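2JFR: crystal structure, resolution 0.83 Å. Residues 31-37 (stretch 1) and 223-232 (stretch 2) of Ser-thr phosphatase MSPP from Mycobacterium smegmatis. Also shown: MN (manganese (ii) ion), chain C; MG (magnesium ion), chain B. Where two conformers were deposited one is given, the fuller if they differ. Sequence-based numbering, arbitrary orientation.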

# COMPACT_ATOMS: atom_id res chain seq x y z
N LEU A 31 -0.41 -3.83 -12.68
CA LEU A 31 -0.94 -3.98 -11.32
C LEU A 31 0.19 -3.96 -10.29
O LEU A 31 1.17 -4.71 -10.40
CB LEU A 31 -1.69 -5.31 -11.20
CG LEU A 31 -2.32 -5.56 -9.85
CD1 LEU A 31 -3.43 -4.57 -9.54
CD2 LEU A 31 -2.86 -7.00 -9.76
N TYR A 32 0.01 -3.14 -9.28
CA TYR A 32 0.98 -2.93 -8.21
C TYR A 32 0.23 -2.94 -6.91
O TYR A 32 -0.83 -2.36 -6.80
CB TYR A 32 1.71 -1.61 -8.40
CG TYR A 32 2.45 -1.59 -9.73
CD1 TYR A 32 3.72 -2.11 -9.82
CD2 TYR A 32 1.85 -1.13 -10.88
CE1 TYR A 32 4.40 -2.14 -11.01
CE2 TYR A 32 2.54 -1.20 -12.11
CZ TYR A 32 3.78 -1.71 -12.13
OH TYR A 32 4.44 -1.76 -13.36
N ALA A 33 0.81 -3.54 -5.85
CA ALA A 33 0.08 -3.55 -4.60
C ALA A 33 1.03 -3.77 -3.43
O ALA A 33 2.08 -4.41 -3.56
CB ALA A 33 -1.00 -4.64 -4.59
N VAL A 34 0.58 -3.30 -2.29
CA VAL A 34 1.14 -3.63 -0.98
C VAL A 34 0.03 -4.11 -0.08
O VAL A 34 -1.06 -3.55 -0.08
CB VAL A 34 1.87 -2.42 -0.36
CG1 VAL A 34 2.31 -2.68 1.08
CG2 VAL A 34 3.03 -1.99 -1.22
N ALA A 35 0.36 -5.13 0.72
CA ALA A 35 -0.56 -5.65 1.75
C ALA A 35 0.23 -5.76 3.05
O ALA A 35 1.26 -6.43 3.08
CB ALA A 35 -1.12 -6.99 1.33
N ASP A 36 -0.26 -5.12 4.09
CA ASP A 36 0.38 -5.16 5.40
C ASP A 36 -0.47 -6.02 6.32
O ASP A 36 -1.55 -5.62 6.77
CB ASP A 36 0.50 -3.74 5.96
CG ASP A 36 1.10 -3.68 7.35
OD1 ASP A 36 1.22 -4.77 7.96
OD2 ASP A 36 1.44 -2.57 7.79
N GLY A 37 -0.00 -7.23 6.56
CA GLY A 37 -0.71 -8.15 7.44
C GLY A 37 -0.53 -7.81 8.89
O GLY A 37 0.46 -7.22 9.30
N SER A 223 11.07 -0.11 13.49
CA SER A 223 10.11 -0.66 14.43
C SER A 223 9.08 -1.55 13.76
O SER A 223 8.49 -2.38 14.45
CB SER A 223 9.40 0.44 15.21
OG SER A 223 8.69 1.31 14.38
N ASP A 224 8.82 -1.35 12.48
CA ASP A 224 7.87 -2.14 11.73
C ASP A 224 8.55 -2.66 10.48
O ASP A 224 9.60 -2.19 10.07
CB ASP A 224 6.60 -1.36 11.40
CG ASP A 224 5.42 -2.12 10.92
OD1 ASP A 224 5.45 -3.39 10.96
OD2 ASP A 224 4.37 -1.45 10.56
N ASN A 225 7.91 -3.65 9.87
CA ASN A 225 8.19 -3.99 8.49
C ASN A 225 7.93 -2.79 7.59
O ASN A 225 6.96 -2.07 7.82
CB ASN A 225 7.22 -5.10 8.07
CG ASN A 225 7.12 -6.30 8.97
OD1 ASN A 225 6.04 -6.89 9.07
ND2 ASN A 225 8.18 -6.73 9.62
N THR A 226 8.79 -2.60 6.60
CA THR A 226 8.58 -1.55 5.59
C THR A 226 8.64 -2.16 4.22
O THR A 226 9.61 -2.86 3.90
CB THR A 226 9.67 -0.43 5.75
OG1 THR A 226 9.52 0.16 7.03
CG2 THR A 226 9.47 0.64 4.69
N THR A 227 7.66 -1.87 3.41
CA THR A 227 7.57 -2.38 2.04
C THR A 227 7.16 -1.24 1.15
O THR A 227 6.24 -0.50 1.48
CB THR A 227 6.57 -3.53 1.99
OG1 THR A 227 7.02 -4.53 2.90
CG2 THR A 227 6.43 -4.14 0.61
N VAL A 228 7.83 -1.12 0.02
CA VAL A 228 7.63 -0.02 -0.92
C VAL A 228 7.59 -0.56 -2.34
O VAL A 228 8.34 -1.46 -2.73
CB VAL A 228 8.70 1.05 -0.74
CG1 VAL A 228 8.57 1.76 0.58
CG2 VAL A 228 10.12 0.50 -0.91
N VAL A 229 6.71 0.07 -3.14
CA VAL A 229 6.60 -0.18 -4.57
C VAL A 229 6.63 1.19 -5.23
O VAL A 229 5.81 2.06 -4.92
CB VAL A 229 5.32 -0.91 -4.90
CG1 VAL A 229 5.19 -1.10 -6.42
CG2 VAL A 229 5.24 -2.24 -4.18
N VAL A 230 7.59 1.38 -6.16
CA VAL A 230 7.76 2.63 -6.89
C VAL A 230 7.44 2.38 -8.32
O VAL A 230 7.93 1.40 -8.92
CB VAL A 230 9.20 3.16 -6.68
CG1 VAL A 230 9.57 4.24 -7.67
CG2 VAL A 230 9.36 3.69 -5.30
N ILE A 231 6.67 3.28 -8.93
CA ILE A 231 6.27 3.19 -10.34
C ILE A 231 6.58 4.53 -10.99
O ILE A 231 6.08 5.57 -10.54
CB ILE A 231 4.76 2.90 -10.46
CG1 ILE A 231 4.30 1.70 -9.61
CG2 ILE A 231 4.41 2.68 -11.91
CD1 ILE A 231 2.94 1.86 -9.07
N ASP A 232 7.40 4.52 -12.04
CA ASP A 232 7.74 5.70 -12.81
C ASP A 232 6.85 5.78 -14.05
O ASP A 232 6.83 4.82 -14.81
CB ASP A 232 9.21 5.70 -13.21
CG ASP A 232 10.08 6.24 -12.10
OD1 ASP A 232 9.65 7.10 -11.31
OD2 ASP A 232 11.24 5.78 -12.06
MN MN C . 2.77 -2.09 9.34
MG MG B . 1.83 -5.70 9.62
O HOH W 1 2.99 -4.06 10.31
O HOH W 2 3.40 -6.31 8.42
O HOH W 3 2.54 -6.94 11.12
O HOH W 4 0.42 -4.78 10.78
O HOH W 5 1.29 -1.87 10.74

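Two strands, 31-37 and 226-232, face each other nearly antiparallel with their axes 7.4 Å apart, too far for backbone pairing; no hydrogen bond crosses between them, and side chains fill the gap. At the centre, Val34 CG2 meets Val229 CG2 at 3.7 Å. Their compact branched side chains fit between backbones whose nearest CA pairs, Tyr32 CA with Val229 CA and Val34 CA with Thr227 CA, are each 7.2 Å apart. Tyr32, also directed toward the other strand, offers a broad flat surface. The long aliphatic side chain of Ile231 reaches across one face of its ring, with Ile231 CG1 3.8 Å from the ring centroid and only 11° off the normal, a CH-pi contact, while Ile231 CD1 approaches Tyr32 CG to 3.5 Å. Val229 CG1 packs obliquely against Tyr32 CD1 at 3.8 Å. Further along, Thr227 turns its methyl toward Val34, with Thr227 CG2 4.4 Å from Val34 CG1.

Beyond Thr227 the contact becomes polar. Asp36 OD2 and Asp224 OD2 stand 4.2 Å apart, and each binds the manganese at 2.1 Å, so the cation offsets the repulsion between the carboxylates. Asp36 OD1 binds magnesium at 2.0 Å; Gly37, using its backbone O at 2.1 Å, needs no side chain. Water 1 bridges both metals and donates a hydrogen bond to Asp224 OD1 at 2.6 Å.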